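Local coordinates for bifunctional enzyme cysn/cysc (Mycobacterium tuberculosis, PDB 4BZP), which catalyses, as the APS kinase part of the sulfate-activating complex, transfer of a phosphate from ATP to the 3'-hydroxyl of adenosine 5'-phosphosulfate in sulfur assimilation, at residues L13-G17 against R121-Y127; S35-D40 against G77-P83; E108-D112 against Y145-K149. One frame throughout, in Å; residues are numbered along the deposited sequence.

Contact 1: residues L13-G17 against R121-Y127; sequences LSGSG and RDPKGLY. With ADP (adenosine-5'-diphosphate), chain C.
Residues 13-17 contain no regular secondary structure: Leu13 to Ser16 make a type II beta turn, with Ser16 N 3.0 Å and Ser16 OG (chi1 p) 2.7 Å from Leu13 O, and Gly17 is the N-cap of helix 18-31. Facing them, 121-127 leaves one helix and enters the next, coming nearest at Gly15 and Asp122 (CA-CA 6.0 Å). Arg121 starts the run, its chain almost fully extended (m, then t, t). Arg121 NH1 donates to Gly15 O at 3.0 Å and, weakly, to Ser16 O at 3.1 Å, while Arg121 NH2 gives a 3.0 Å hydrogen bond to a water that donates to Ser16 O (3.2 Å). One guanidinium face lies against ADP C8, and Arg121 CD is 3.2 Å from ADP O4'. The carbonyls held this way belong to the P-loop (Walker A) of the kinase, whose amides turn the other way, onto the phosphates: Gly15 N to ADP O1B at 2.7 Å, Gly17 N to ADP O2B at 3.1 Å and to ADP O3A at 3.0 Å. Lys18, Ser19, Ser20 and Arg159 O add further hydrogen bonds to ADP. Next, Asp122 (phi 35°) breaks the helix and opens a type I turn to Gly125, with Gly125 N 3.1 Å from Asp122 O; Asp122 OD1 accepts Tyr127 N at 2.8 Å. Pro123 CG rests 3.6 Å from ADP C5'. After Gly125, the N-cap of the following helix, Leu126 CD1 lies 3.9 Å from Ser14 OG. Tyr127 (m) then reaches back, its OH donating to Ser14 O at 2.7 Å and lying 3.9 Å from Leu13 CB.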
loop_
_atom_site.group_PDB
_atom_site.type_symbol
_atom_site.label_atom_id
_atom_site.label_comp_id
_atom_site.label_asym_id
_atom_site.label_seq_id
_atom_site.Cartn_x
_atom_site.Cartn_y
_atom_site.Cartn_z
ATOM N N LEU A 13 -3.378 -23.634 -6.272
ATOM C CA LEU A 13 -4.782 -23.755 -6.276
ATOM C C LEU A 13 -5.444 -23.316 -4.978
ATOM O O LEU A 13 -4.841 -23.341 -3.908
ATOM C CB LEU A 13 -5.199 -25.200 -6.571
ATOM C CG LEU A 13 -4.774 -25.751 -7.915
ATOM C CD1 LEU A 13 -5.143 -27.234 -8.006
ATOM C CD2 LEU A 13 -5.423 -25.024 -9.072
ATOM N N SER A 14 -6.706 -22.926 -5.039
ATOM C CA SER A 14 -7.497 -22.727 -3.832
ATOM C C SER A 14 -7.392 -23.963 -2.942
ATOM O O SER A 14 -7.551 -25.083 -3.417
ATOM C CB SER A 14 -8.966 -22.493 -4.180
ATOM O OG SER A 14 -9.734 -22.212 -3.061
ATOM N N GLY A 15 -7.065 -23.762 -1.677
ATOM C CA GLY A 15 -6.964 -24.852 -0.709
ATOM C C GLY A 15 -5.648 -25.600 -0.745
ATOM O O GLY A 15 -5.537 -26.606 -0.043
ATOM N N SER A 16 -4.652 -25.097 -1.435
ATOM C CA SER A 16 -3.349 -25.742 -1.465
ATOM C C SER A 16 -2.476 -25.482 -0.273
ATOM O O SER A 16 -1.489 -26.219 -0.050
ATOM C CB SER A 16 -2.623 -25.389 -2.769
ATOM O OG SER A 16 -2.379 -23.999 -2.890
ATOM N N GLY A 17 -2.854 -24.484 0.524
ATOM C CA GLY A 17 -2.155 -24.200 1.772
ATOM C C GLY A 17 -1.446 -22.876 1.849
ATOM O O GLY A 17 -0.682 -22.651 2.779
ATOM N N ARG A 121 -9.945 -30.919 0.892
ATOM C CA ARG A 121 -9.783 -29.949 1.957
ATOM C C ARG A 121 -10.992 -28.963 1.971
ATOM O O ARG A 121 -11.695 -28.776 2.992
ATOM C CB ARG A 121 -8.442 -29.217 1.783
ATOM C CG ARG A 121 -7.217 -30.064 2.088
ATOM C CD ARG A 121 -6.009 -29.376 1.467
ATOM N NE ARG A 121 -4.790 -30.058 1.853
ATOM C CZ ARG A 121 -3.586 -29.583 1.604
ATOM N NH1 ARG A 121 -3.448 -28.372 1.094
ATOM N NH2 ARG A 121 -2.493 -30.263 1.958
ATOM N N ASP A 122 -11.163 -28.251 0.852
ATOM C CA ASP A 122 -12.268 -27.290 0.673
ATOM C C ASP A 122 -12.680 -26.530 1.956
ATOM O O ASP A 122 -13.841 -26.546 2.339
ATOM C CB ASP A 122 -13.473 -27.963 0.020
ATOM C CG ASP A 122 -14.461 -26.955 -0.566
ATOM O OD1 ASP A 122 -14.059 -25.851 -0.873
ATOM O OD2 ASP A 122 -15.645 -27.320 -0.689
ATOM N N PRO A 123 -11.751 -25.823 2.597
ATOM C CA PRO A 123 -11.961 -25.266 3.928
ATOM C C PRO A 123 -13.053 -24.233 4.048
ATOM O O PRO A 123 -13.662 -24.086 5.105
ATOM C CB PRO A 123 -10.575 -24.668 4.212
ATOM C CG PRO A 123 -10.026 -24.360 2.947
ATOM C CD PRO A 123 -10.359 -25.594 2.164
ATOM N N LYS A 124 -13.361 -23.561 2.937
ATOM C CA LYS A 124 -14.325 -22.479 2.895
ATOM C C LYS A 124 -15.527 -22.847 2.025
ATOM O O LYS A 124 -16.368 -21.979 1.800
ATOM C CB LYS A 124 -13.679 -21.184 2.330
ATOM C CG LYS A 124 -12.574 -20.662 3.230
ATOM C CD LYS A 124 -11.931 -19.422 2.618
ATOM C CE LYS A 124 -10.837 -18.848 3.492
ATOM N NZ LYS A 124 -9.607 -19.716 3.429
ATOM N N GLY A 125 -15.609 -24.098 1.555
ATOM C CA GLY A 125 -16.732 -24.522 0.727
ATOM C C GLY A 125 -16.767 -23.923 -0.653
ATOM O O GLY A 125 -17.780 -24.005 -1.341
ATOM N N LEU A 126 -15.686 -23.332 -1.133
ATOM C CA LEU A 126 -15.619 -22.735 -2.460
ATOM C C LEU A 126 -15.681 -23.809 -3.535
ATOM O O LEU A 126 -16.303 -23.595 -4.589
ATOM C CB LEU A 126 -14.291 -21.951 -2.614
ATOM C CG LEU A 126 -14.208 -20.751 -1.675
ATOM C CD1 LEU A 126 -12.808 -20.149 -1.846
ATOM C CD2 LEU A 126 -15.294 -19.710 -1.938
ATOM N N TYR A 127 -15.060 -24.972 -3.349
ATOM C CA TYR A 127 -15.159 -26.070 -4.344
ATOM C C TYR A 127 -16.602 -26.521 -4.395
ATOM O O TYR A 127 -17.107 -26.771 -5.496
ATOM C CB TYR A 127 -14.234 -27.258 -4.049
ATOM C CG TYR A 127 -12.794 -26.968 -4.418
ATOM C CD1 TYR A 127 -11.952 -26.396 -3.501
ATOM C CD2 TYR A 127 -12.293 -27.295 -5.662
ATOM C CE1 TYR A 127 -10.614 -26.114 -3.846
ATOM C CE2 TYR A 127 -11.012 -27.029 -6.035
ATOM C CZ TYR A 127 -10.153 -26.433 -5.115
ATOM O OH TYR A 127 -8.872 -26.107 -5.517
HETATM P PB ADP C . -5.137 -21.565 0.315
HETATM O O1B ADP C . -6.538 -21.405 -0.362
HETATM O O2B ADP C . -4.056 -21.917 -0.655
HETATM O O3B ADP C . -4.842 -20.433 1.239
HETATM P PA ADP C . -5.419 -23.067 2.809
HETATM O O1A ADP C . -6.695 -22.477 3.249
HETATM O O2A ADP C . -4.168 -22.577 3.475
HETATM O O3A ADP C . -5.291 -22.881 1.239
HETATM O "O5'" ADP C . -5.381 -24.676 2.905
HETATM C "C5'" ADP C . -6.573 -25.414 2.776
HETATM C "C4'" ADP C . -6.701 -26.254 4.052
HETATM O "O4'" ADP C . -5.868 -27.388 3.909
HETATM C "C3'" ADP C . -6.372 -25.598 5.402
HETATM O "O3'" ADP C . -7.566 -25.412 6.125
HETATM C "C2'" ADP C . -5.608 -26.647 6.125
HETATM O "O2'" ADP C . -6.482 -27.173 7.163
HETATM C "C1'" ADP C . -5.293 -27.738 5.151
HETATM N N9 ADP C . -3.844 -27.840 4.909
HETATM C C8 ADP C . -3.116 -26.935 4.190
HETATM N N7 ADP C . -1.815 -27.263 4.116
HETATM C C5 ADP C . -1.724 -28.453 4.795
HETATM C C6 ADP C . -0.606 -29.308 5.102
HETATM N N6 ADP C . 0.643 -29.048 4.662
HETATM N N1 ADP C . -0.923 -30.400 5.844
HETATM C C2 ADP C . -2.155 -30.655 6.268
HETATM N N3 ADP C . -3.255 -29.888 6.056
HETATM C C4 ADP C . -3.025 -28.759 5.354
HETATM O O HOH W 1 -0.058 -28.630 1.390
#

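Contact 2: residues S35-D40 against G77-P83; sequences SAYVLD and GHLVLVP
Strands 36-38 and 79-82 run parallel, their axes 4.7 Å apart at closest approach and crossing at -19°, as edge strand and neighbour in the parallel sheet of a P-loop kinase. Three bridges set the register: Ala36 with Leu79 (CA-CA 4.4 Å), Tyr37 with Val80 (5.0 Å) and Val38 with Leu81 (4.7 Å). The hydrogen-bond ladder alternates between the strands: Leu79 N to Ser35 O (2.9 Å), Tyr37 N to Leu79 O (2.9 Å), Leu81 N to Tyr37 O (2.9 Å) and Leu39 N to Leu81 O (2.8 Å). At the start, Gly77 closes helix 56-75 in a Schellman motif with phi 103°, and a water bridges Ser35 O (2.7 Å) and Gly77 O (2.8 Å).

Ala36, Val38, Leu79 and Leu81 share the face covered by helix 18-31; Ala36 CB lies 4.3 Å and Val38 CG2 4.1 Å from Leu81 CD1. Tyr37 and Val80 lie on the other face, under helix 56-75, and Leu39 CB meets Val80 CG1 at 3.9 Å. His78 (chi1 m) hydrogen-bonds through NE2 to His78 NE2 of the second subunit, at an interface where Tyr37 and Leu39 pack as well. Within the chain, His78 ND1 makes a weak 2.6 Å hydrogen bond to Ser35 OG. Beyond the ladder, Asp40 caps the next helix through OD1 to Asp42 N, and Pro83 CD sits 3.3 Å from Leu39 O and 3.9 Å from Val38 CG1.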
loop_
_atom_site.group_PDB
_atom_site.type_symbol
_atom_site.label_atom_id
_atom_site.label_comp_id
_atom_site.label_asym_id
_atom_site.label_seq_id
_atom_site.Cartn_x
_atom_site.Cartn_y
_atom_site.Cartn_z
ATOM N N SER A 35 9.638 -8.294 11.670
ATOM C CA SER A 35 8.432 -7.722 11.167
ATOM C C SER A 35 8.046 -8.556 9.946
ATOM O O SER A 35 8.838 -8.718 9.035
ATOM C CB SER A 35 8.664 -6.289 10.738
ATOM O OG SER A 35 7.437 -5.613 10.653
ATOM N N ALA A 36 6.910 -9.199 10.051
ATOM C CA ALA A 36 6.304 -9.909 8.914
ATOM C C ALA A 36 4.886 -9.469 8.787
ATOM O O ALA A 36 4.264 -9.043 9.779
ATOM C CB ALA A 36 6.427 -11.411 9.141
ATOM N N TYR A 37 4.352 -9.578 7.579
ATOM C CA TYR A 37 3.009 -9.134 7.301
ATOM C C TYR A 37 2.415 -9.946 6.190
ATOM O O TYR A 37 3.014 -10.056 5.127
ATOM C CB TYR A 37 3.064 -7.680 6.842
ATOM C CG TYR A 37 1.707 -7.059 6.667
ATOM C CD1 TYR A 37 1.017 -6.548 7.761
ATOM C CD2 TYR A 37 1.106 -7.006 5.428
ATOM C CE1 TYR A 37 -0.239 -5.966 7.596
ATOM C CE2 TYR A 37 -0.130 -6.467 5.259
ATOM C CZ TYR A 37 -0.774 -5.920 6.336
ATOM O OH TYR A 37 -1.998 -5.366 6.165
ATOM N N VAL A 38 1.225 -10.461 6.435
ATOM C CA VAL A 38 0.483 -11.227 5.438
ATOM C C VAL A 38 -0.402 -10.279 4.686
ATOM O O VAL A 38 -1.320 -9.667 5.271
ATOM C CB VAL A 38 -0.346 -12.380 6.052
ATOM C CG1 VAL A 38 -1.162 -13.072 4.968
ATOM C CG2 VAL A 38 0.569 -13.354 6.761
ATOM N N LEU A 39 -0.110 -10.095 3.409
ATOM C CA LEU A 39 -0.820 -9.213 2.519
ATOM C C LEU A 39 -1.754 -10.032 1.658
ATOM O O LEU A 39 -1.332 -10.709 0.706
ATOM C CB LEU A 39 0.202 -8.439 1.687
ATOM C CG LEU A 39 -0.412 -7.454 0.685
ATOM C CD1 LEU A 39 -1.073 -6.317 1.403
ATOM C CD2 LEU A 39 0.648 -6.959 -0.272
ATOM N N ASP A 40 -3.018 -9.987 2.044
ATOM C CA ASP A 40 -4.025 -10.849 1.397
ATOM C C ASP A 40 -4.976 -9.935 0.613
ATOM O O ASP A 40 -5.588 -9.014 1.166
ATOM C CB ASP A 40 -4.751 -11.702 2.440
ATOM C CG ASP A 40 -5.613 -12.834 1.815
ATOM O OD1 ASP A 40 -6.280 -12.619 0.797
ATOM O OD2 ASP A 40 -5.615 -13.962 2.358
ATOM N N GLY A 77 10.619 -2.253 5.528
ATOM C CA GLY A 77 11.318 -3.194 6.379
ATOM C C GLY A 77 10.626 -4.522 6.656
ATOM O O GLY A 77 11.142 -5.363 7.414
ATOM N N HIS A 78 9.433 -4.727 6.128
ATOM C CA HIS A 78 8.670 -5.920 6.437
ATOM C C HIS A 78 8.989 -7.116 5.533
ATOM O O HIS A 78 9.309 -6.926 4.362
ATOM C CB HIS A 78 7.168 -5.623 6.289
ATOM C CG HIS A 78 6.694 -4.496 7.129
ATOM N ND1 HIS A 78 6.348 -4.670 8.448
ATOM C CD2 HIS A 78 6.488 -3.204 6.839
ATOM C CE1 HIS A 78 5.951 -3.497 8.942
ATOM N NE2 HIS A 78 6.053 -2.594 7.987
ATOM N N LEU A 79 8.830 -8.301 6.115
ATOM C CA LEU A 79 8.842 -9.543 5.394
ATOM C C LEU A 79 7.403 -9.774 4.984
ATOM O O LEU A 79 6.553 -10.037 5.818
ATOM C CB LEU A 79 9.390 -10.678 6.253
ATOM C CG LEU A 79 9.647 -12.022 5.549
ATOM C CD1 LEU A 79 8.379 -12.760 5.206
ATOM C CD2 LEU A 79 10.514 -11.843 4.320
ATOM N N VAL A 80 7.131 -9.625 3.693
ATOM C CA VAL A 80 5.765 -9.640 3.153
ATOM C C VAL A 80 5.423 -11.028 2.614
ATOM O O VAL A 80 6.220 -11.594 1.877
ATOM C CB VAL A 80 5.572 -8.601 2.048
ATOM C CG1 VAL A 80 4.115 -8.509 1.587
ATOM C CG2 VAL A 80 6.022 -7.214 2.538
ATOM N N LEU A 81 4.276 -11.539 2.977
ATOM C CA LEU A 81 3.819 -12.882 2.584
ATOM C C LEU A 81 2.535 -12.707 1.829
ATOM O O LEU A 81 1.560 -12.142 2.392
ATOM C CB LEU A 81 3.599 -13.714 3.826
ATOM C CG LEU A 81 4.871 -13.893 4.655
ATOM C CD1 LEU A 81 4.628 -13.938 6.146
ATOM C CD2 LEU A 81 5.593 -15.159 4.220
ATOM N N VAL A 82 2.484 -13.122 0.567
ATOM C CA VAL A 82 1.319 -12.864 -0.307
ATOM C C VAL A 82 0.724 -14.185 -0.725
ATOM O O VAL A 82 1.249 -14.872 -1.628
ATOM C CB VAL A 82 1.739 -12.081 -1.538
ATOM C CG1 VAL A 82 0.508 -11.738 -2.385
ATOM C CG2 VAL A 82 2.490 -10.832 -1.149
ATOM N N PRO A 83 -0.411 -14.572 -0.097
ATOM C CA PRO A 83 -1.012 -15.860 -0.422
ATOM C C PRO A 83 -2.086 -15.847 -1.488
ATOM O O PRO A 83 -3.159 -16.507 -1.292
ATOM C CB PRO A 83 -1.607 -16.269 0.907
ATOM C CG PRO A 83 -2.037 -14.991 1.523
ATOM C CD PRO A 83 -0.972 -14.009 1.148
HETATM O O HOH W 2 11.400 -7.910 8.586
#

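Contact 3: residues E108-D112 against Y145-K149; sequences EVFCD and YQRPK. With EDO (1,2-ethanediol), chain F.
The end of strand 106-111 meets the irregular segment 145-149, the end-to-end directions of the touching parts, 108 to 112 and 145 to 148, lying 121° apart, with Phe110 and Pro148 nearest (CA-CA 6.9 Å). Phe110 (chi1 t) offers a ring face to Pro148, whose CD stands 3.6 Å from the ring centroid, almost exactly on the normal: a CH-pi contact. The Tyr145 ring is slid aside, centroids 6.0 Å apart and planes at 26°, with Tyr145 CE2 3.7 Å from Phe110 CE1; Tyr145 OH is hydrogen-bonded to Thr11.

Charge gathers just past the strand. Asp112 (chi1 t) and Arg147 form a two-pronged salt bridge, Arg147 NH1 to Asp112 OD1 at 2.9 Å and NH2 to OD2 at 3.0 Å. Arg147 reaches it by turning at chi3 (p), which lays one guanidinium face near Phe110 CZ, 3.5 Å from NH1. Asp112 OD2 also bridges to Arg154. Arg147 NH1 has a second acceptor in ethanediol O2, at 2.7 Å; that molecule probably came from the crystallisation liquor. Glu108 OE1 lies 3.5 Å from Pro148 CB, while its OE2 is paired with Arg92. The Asp112 carboxylate thus balances two arginines whose like charges come close, and its salt bridge with Arg147 ties the loop to the end of strand 106-111.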
loop_
_atom_site.group_PDB
_atom_site.type_symbol
_atom_site.label_atom_id
_atom_site.label_comp_id
_atom_site.label_asym_id
_atom_site.label_seq_id
_atom_site.Cartn_x
_atom_site.Cartn_y
_atom_site.Cartn_z
ATOM N N GLU A 108 9.201 -16.888 -5.335
ATOM C CA GLU A 108 8.003 -17.552 -5.864
ATOM C C GLU A 108 7.917 -18.903 -5.161
ATOM O O GLU A 108 8.787 -19.776 -5.383
ATOM C CB GLU A 108 8.008 -17.715 -7.417
ATOM C CG GLU A 108 6.707 -18.375 -7.949
ATOM C CD GLU A 108 6.733 -18.888 -9.377
ATOM O OE1 GLU A 108 7.635 -19.648 -9.650
ATOM O OE2 GLU A 108 5.865 -18.563 -10.223
ATOM N N VAL A 109 6.902 -19.104 -4.360
ATOM C CA VAL A 109 6.709 -20.327 -3.591
ATOM C C VAL A 109 5.469 -21.016 -4.089
ATOM O O VAL A 109 4.348 -20.478 -4.041
ATOM C CB VAL A 109 6.624 -20.051 -2.111
ATOM C CG1 VAL A 109 6.320 -21.346 -1.374
ATOM C CG2 VAL A 109 7.920 -19.416 -1.612
ATOM N N PHE A 110 5.616 -22.213 -4.671
ATOM C CA PHE A 110 4.526 -22.983 -5.238
ATOM C C PHE A 110 3.984 -24.011 -4.262
ATOM O O PHE A 110 4.723 -24.929 -3.874
ATOM C CB PHE A 110 5.048 -23.658 -6.494
ATOM C CG PHE A 110 4.063 -24.534 -7.236
ATOM C CD1 PHE A 110 2.704 -24.360 -7.180
ATOM C CD2 PHE A 110 4.564 -25.545 -8.070
ATOM C CE1 PHE A 110 1.867 -25.202 -7.869
ATOM C CE2 PHE A 110 3.708 -26.361 -8.819
ATOM C CZ PHE A 110 2.359 -26.177 -8.702
ATOM N N CYS A 111 2.729 -23.838 -3.833
ATOM C CA CYS A 111 2.043 -24.811 -3.007
ATOM C C CYS A 111 1.476 -25.832 -3.942
ATOM O O CYS A 111 0.339 -25.703 -4.448
ATOM C CB CYS A 111 0.949 -24.115 -2.184
ATOM S SG CYS A 111 1.656 -22.973 -0.951
ATOM N N ASP A 112 2.261 -26.856 -4.205
ATOM C CA ASP A 112 1.952 -27.916 -5.193
ATOM C C ASP A 112 1.175 -29.048 -4.575
ATOM O O ASP A 112 1.706 -30.126 -4.268
ATOM C CB ASP A 112 3.199 -28.438 -5.863
ATOM C CG ASP A 112 2.902 -29.370 -7.061
ATOM O OD1 ASP A 112 1.730 -29.491 -7.461
ATOM O OD2 ASP A 112 3.921 -29.886 -7.601
ATOM N N TYR A 145 -4.969 -23.142 -14.293
ATOM C CA TYR A 145 -3.849 -22.863 -13.386
ATOM C C TYR A 145 -2.585 -23.192 -14.197
ATOM O O TYR A 145 -2.477 -24.327 -14.712
ATOM C CB TYR A 145 -3.918 -23.654 -12.073
ATOM C CG TYR A 145 -2.772 -23.322 -11.153
ATOM C CD1 TYR A 145 -2.725 -22.088 -10.529
ATOM C CD2 TYR A 145 -1.674 -24.149 -11.059
ATOM C CE1 TYR A 145 -1.647 -21.736 -9.733
ATOM C CE2 TYR A 145 -0.573 -23.782 -10.286
ATOM C CZ TYR A 145 -0.555 -22.569 -9.641
ATOM O OH TYR A 145 0.562 -22.133 -8.944
ATOM N N GLN A 146 -1.674 -22.251 -14.371
ATOM C CA GLN A 146 -0.413 -22.479 -15.113
ATOM C C GLN A 146 0.654 -22.782 -14.068
ATOM O O GLN A 146 1.066 -21.870 -13.320
ATOM C CB GLN A 146 -0.074 -21.251 -15.931
ATOM C CG GLN A 146 -1.140 -20.965 -16.994
ATOM C CD GLN A 146 -0.842 -19.784 -17.851
ATOM O OE1 GLN A 146 -0.037 -18.895 -17.523
ATOM N NE2 GLN A 146 -1.510 -19.747 -19.012
ATOM N N ARG A 147 1.139 -23.994 -14.020
ATOM C CA ARG A 147 2.033 -24.415 -12.939
ATOM C C ARG A 147 3.369 -23.706 -13.106
ATOM O O ARG A 147 3.874 -23.613 -14.179
ATOM C CB ARG A 147 2.289 -25.909 -13.009
ATOM C CG ARG A 147 1.108 -26.715 -12.598
ATOM C CD ARG A 147 1.314 -28.210 -12.951
ATOM N NE ARG A 147 2.478 -28.788 -12.293
ATOM C CZ ARG A 147 2.526 -29.234 -11.038
ATOM N NH1 ARG A 147 1.467 -29.216 -10.289
ATOM N NH2 ARG A 147 3.667 -29.716 -10.564
ATOM N N PRO A 148 3.954 -23.208 -12.006
ATOM C CA PRO A 148 5.274 -22.630 -12.048
ATOM C C PRO A 148 6.350 -23.621 -12.545
ATOM O O PRO A 148 6.372 -24.747 -12.098
ATOM C CB PRO A 148 5.522 -22.320 -10.582
ATOM C CG PRO A 148 4.209 -22.065 -9.996
ATOM C CD PRO A 148 3.277 -22.980 -10.724
ATOM N N LYS A 149 7.129 -23.164 -13.508
ATOM C CA LYS A 149 8.222 -23.985 -14.074
ATOM C C LYS A 149 9.525 -23.865 -13.320
ATOM O O LYS A 149 10.312 -24.814 -13.304
ATOM C CB LYS A 149 8.433 -23.676 -15.549
ATOM C CG LYS A 149 7.170 -23.939 -16.376
ATOM C CD LYS A 149 6.483 -25.298 -16.234
ATOM C CE LYS A 149 5.210 -25.393 -17.124
ATOM N NZ LYS A 149 4.747 -26.800 -17.237
HETATM C C1 EDO F . -1.742 -28.327 -8.579
HETATM O O1 EDO F . -0.891 -28.174 -7.467
HETATM C C2 EDO F . -1.338 -27.190 -9.464
HETATM O O2 EDO F . -0.831 -27.807 -10.612
#

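Overall arrangement
From the N terminus, strand 6-11 leads into 13-17, where contact 1 opens; it closes about a hundred residues later at 121-127. Within that span, contact 2 opens at 35-40 and closes at 77-83 across helix 56-75, joining the edge strand to its neighbour in the sheet. Contact 3 starts at 108-112, still inside contact 1, but finishes at 145-149 beyond it, so these two cross. They also touch: Ser16 OG lies 3.4 Å from Cys111 CB, and Leu13 CD2 lies 3.6 Å from Tyr145 CB. Contact 3 thus packs against the phosphate-binding loop that contact 1 holds, whereas contact 2, across the chain's centre with its own centre about 21 Å from that of contact 1, reaches the second subunit.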